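Local coordinates for protein sulfate transporter 4.1, chloroplastic (PDB 7LHV) that cotransports sulfate together with protons across a membrane and may take part in regulating sulfate assimilation, at residues A[630-635]-A[639-644]. Numbering follows the deposited sequence.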
loop_
_atom_site.group_PDB
_atom_site.type_symbol
_atom_site.label_atom_id
_atom_site.label_comp_id
_atom_site.label_asym_id
_atom_site.label_seq_id
_atom_site.Cartn_x
_atom_site.Cartn_y
_atom_site.Cartn_z
ATOM N N TRP A 630 4.262 5.204 38.434
ATOM C CA TRP A 630 5.003 5.794 37.329
ATOM C C TRP A 630 4.100 6.376 36.252
ATOM O O TRP A 630 4.586 6.726 35.173
ATOM C CB TRP A 630 5.951 4.761 36.718
ATOM C CG TRP A 630 7.030 4.341 37.657
ATOM C CD1 TRP A 630 7.207 3.106 38.202
ATOM C CD2 TRP A 630 8.078 5.164 38.179
ATOM N NE1 TRP A 630 8.305 3.105 39.026
ATOM C CE2 TRP A 630 8.857 4.358 39.029
ATOM C CE3 TRP A 630 8.435 6.504 38.008
ATOM C CZ2 TRP A 630 9.971 4.846 39.705
ATOM C CZ3 TRP A 630 9.540 6.986 38.678
ATOM C CH2 TRP A 630 10.295 6.160 39.516
ATOM N N PHE A 631 2.803 6.485 36.514
ATOM C CA PHE A 631 1.862 7.105 35.592
ATOM C C PHE A 631 1.426 8.449 36.155
ATOM O O PHE A 631 1.003 8.534 37.312
ATOM C CB PHE A 631 0.651 6.203 35.360
ATOM C CG PHE A 631 0.877 5.159 34.316
ATOM C CD1 PHE A 631 1.548 3.992 34.625
ATOM C CD2 PHE A 631 0.421 5.341 33.023
ATOM C CE1 PHE A 631 1.761 3.030 33.665
ATOM C CE2 PHE A 631 0.630 4.378 32.060
ATOM C CZ PHE A 631 1.303 3.221 32.382
ATOM N N PHE A 632 1.523 9.492 35.333
ATOM C CA PHE A 632 1.212 10.843 35.781
ATOM C C PHE A 632 0.233 11.529 34.840
ATOM O O PHE A 632 -0.320 10.895 33.936
ATOM C CB PHE A 632 2.490 11.675 35.901
ATOM C CG PHE A 632 3.616 10.963 36.590
ATOM C CD1 PHE A 632 3.748 11.024 37.966
ATOM C CD2 PHE A 632 4.538 10.231 35.866
ATOM C CE1 PHE A 632 4.781 10.372 38.604
ATOM C CE2 PHE A 632 5.573 9.576 36.499
ATOM C CZ PHE A 632 5.694 9.648 37.872
ATOM N N VAL A 633 0.005 12.821 35.058
ATOM C CA VAL A 633 -0.830 13.625 34.175
ATOM C C VAL A 633 -0.077 14.791 33.558
ATOM O O VAL A 633 -0.615 15.443 32.651
ATOM C CB VAL A 633 -2.089 14.141 34.904
ATOM C CG1 VAL A 633 -2.947 12.978 35.372
ATOM C CG2 VAL A 633 -1.698 15.028 36.074
ATOM N N ARG A 634 1.138 15.083 34.019
ATOM C CA ARG A 634 1.943 16.178 33.499
ATOM C C ARG A 634 3.398 15.735 33.453
ATOM O O ARG A 634 3.773 14.714 34.031
ATOM C CB ARG A 634 1.795 17.442 34.360
ATOM C CG ARG A 634 0.391 18.025 34.357
ATOM C CD ARG A 634 0.245 19.168 35.348
ATOM N NE ARG A 634 0.995 20.351 34.946
ATOM C CZ ARG A 634 2.024 20.847 35.618
ATOM N NH1 ARG A 634 2.462 20.279 36.729
ATOM N NH2 ARG A 634 2.625 21.945 35.169
ATOM N N VAL A 635 4.217 16.505 32.738
ATOM C CA VAL A 635 5.649 16.221 32.726
ATOM C C VAL A 635 6.334 16.821 33.948
ATOM O O VAL A 635 7.360 16.302 34.407
ATOM C CB VAL A 635 6.289 16.728 31.424
ATOM C CG1 VAL A 635 6.206 18.238 31.336
ATOM C CG2 VAL A 635 7.737 16.272 31.328
ATOM N N VAL A 639 9.018 14.637 36.157
ATOM C CA VAL A 639 10.429 14.979 36.295
ATOM C C VAL A 639 10.764 15.306 37.745
ATOM O O VAL A 639 11.852 14.975 38.231
ATOM C CB VAL A 639 10.793 16.126 35.339
ATOM C CG1 VAL A 639 12.154 16.697 35.683
ATOM C CG2 VAL A 639 10.791 15.618 33.916
ATOM N N GLN A 640 9.834 15.937 38.467
ATOM C CA GLN A 640 10.087 16.262 39.866
ATOM C C GLN A 640 10.290 15.006 40.704
ATOM O O GLN A 640 11.179 14.962 41.562
ATOM C CB GLN A 640 8.941 17.104 40.426
ATOM C CG GLN A 640 9.036 18.577 40.076
ATOM C CD GLN A 640 10.367 19.183 40.474
ATOM O OE1 GLN A 640 10.847 18.978 41.588
ATOM N NE2 GLN A 640 10.973 19.932 39.561
ATOM N N VAL A 641 9.476 13.974 40.478
ATOM C CA VAL A 641 9.666 12.733 41.223
ATOM C C VAL A 641 10.840 11.923 40.689
ATOM O O VAL A 641 11.406 11.112 41.431
ATOM C CB VAL A 641 8.395 11.866 41.228
ATOM C CG1 VAL A 641 7.252 12.602 41.909
ATOM C CG2 VAL A 641 8.016 11.448 39.826
ATOM N N CYS A 642 11.224 12.113 39.425
ATOM C CA CYS A 642 12.405 11.428 38.912
ATOM C C CYS A 642 13.686 11.996 39.510
ATOM O O CYS A 642 14.627 11.248 39.792
ATOM C CB CYS A 642 12.437 11.502 37.387
ATOM S SG CYS A 642 11.333 10.333 36.566
ATOM N N LEU A 643 13.750 13.318 39.699
ATOM C CA LEU A 643 14.914 13.908 40.355
ATOM C C LEU A 643 15.045 13.426 41.794
ATOM O O LEU A 643 16.152 13.132 42.260
ATOM C CB LEU A 643 14.842 15.435 40.316
ATOM C CG LEU A 643 14.648 16.130 38.970
ATOM C CD1 LEU A 643 14.458 17.621 39.172
ATOM C CD2 LEU A 643 15.842 15.868 38.074
ATOM N N GLN A 644 13.932 13.340 42.512
ATOM C CA GLN A 644 13.950 12.905 43.902
ATOM C C GLN A 644 14.151 11.397 44.011
ATOM O O GLN A 644 13.917 10.805 45.063
ATOM C CB GLN A 644 12.656 13.316 44.607
ATOM C CG GLN A 644 12.424 14.816 44.641
ATOM C CD GLN A 644 11.098 15.187 45.274
ATOM O OE1 GLN A 644 10.640 14.534 46.211
ATOM N NE2 GLN A 644 10.473 16.243 44.765
#
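Val639 is tied back to Val635 by a backbone hydrogen bond, the only one between 630-635 and 639-644. Its backbone N lies 2.9 Å from Val635 O, and the N-H points almost straight at the oxygen (170°). This is the bond from N-H of residue i+4 to C=O of residue i that makes an alpha-helical turn, repeated one turn on from Leu643 N to Val639 O. The two valines lie side by side and point the same way, their CG2 methyls 4.1 Å apart. Val639 CG2, set beside its own backbone N, also rests against Val635 O at 3.5 Å. Both side chains are buried against Ile530 of strand 527-533 and Leu507, which places them on the side of the helix that packs on the mixed sheet.

Val641 is on a different side of the helix and turns back to the incoming loop. With chi1 at -62°, its CG2 sits between the backbone N and the carbonyl carbon. This methyl meets the far end of the Phe632 ring, 3.5 Å from CZ, and comes in oblique to the ring, with the two side chains approaching from opposite directions. Phe632 itself leans on Ala605, and its backbone is hydrogen-bonded to Ile606 of strand 603-606.

Cys642 returns to the sheet side, buried against Phe571, Ile573 and Ile528. Its SG is 4.3 Å from CZ3 of the Trp630 indole, a loose apolar approach oblique to the ring.

Helix 635-643, the last helix modelled in the STAS domain, lies on its sheet beside the loop that precedes it. Apart from the single backbone bond the contact is apolar, with no charge pairing between the two segments: the valine pair and Cys642 form its buried part, while Trp630 and Phe632, both partly exposed, touch the helix through apolar contact alone.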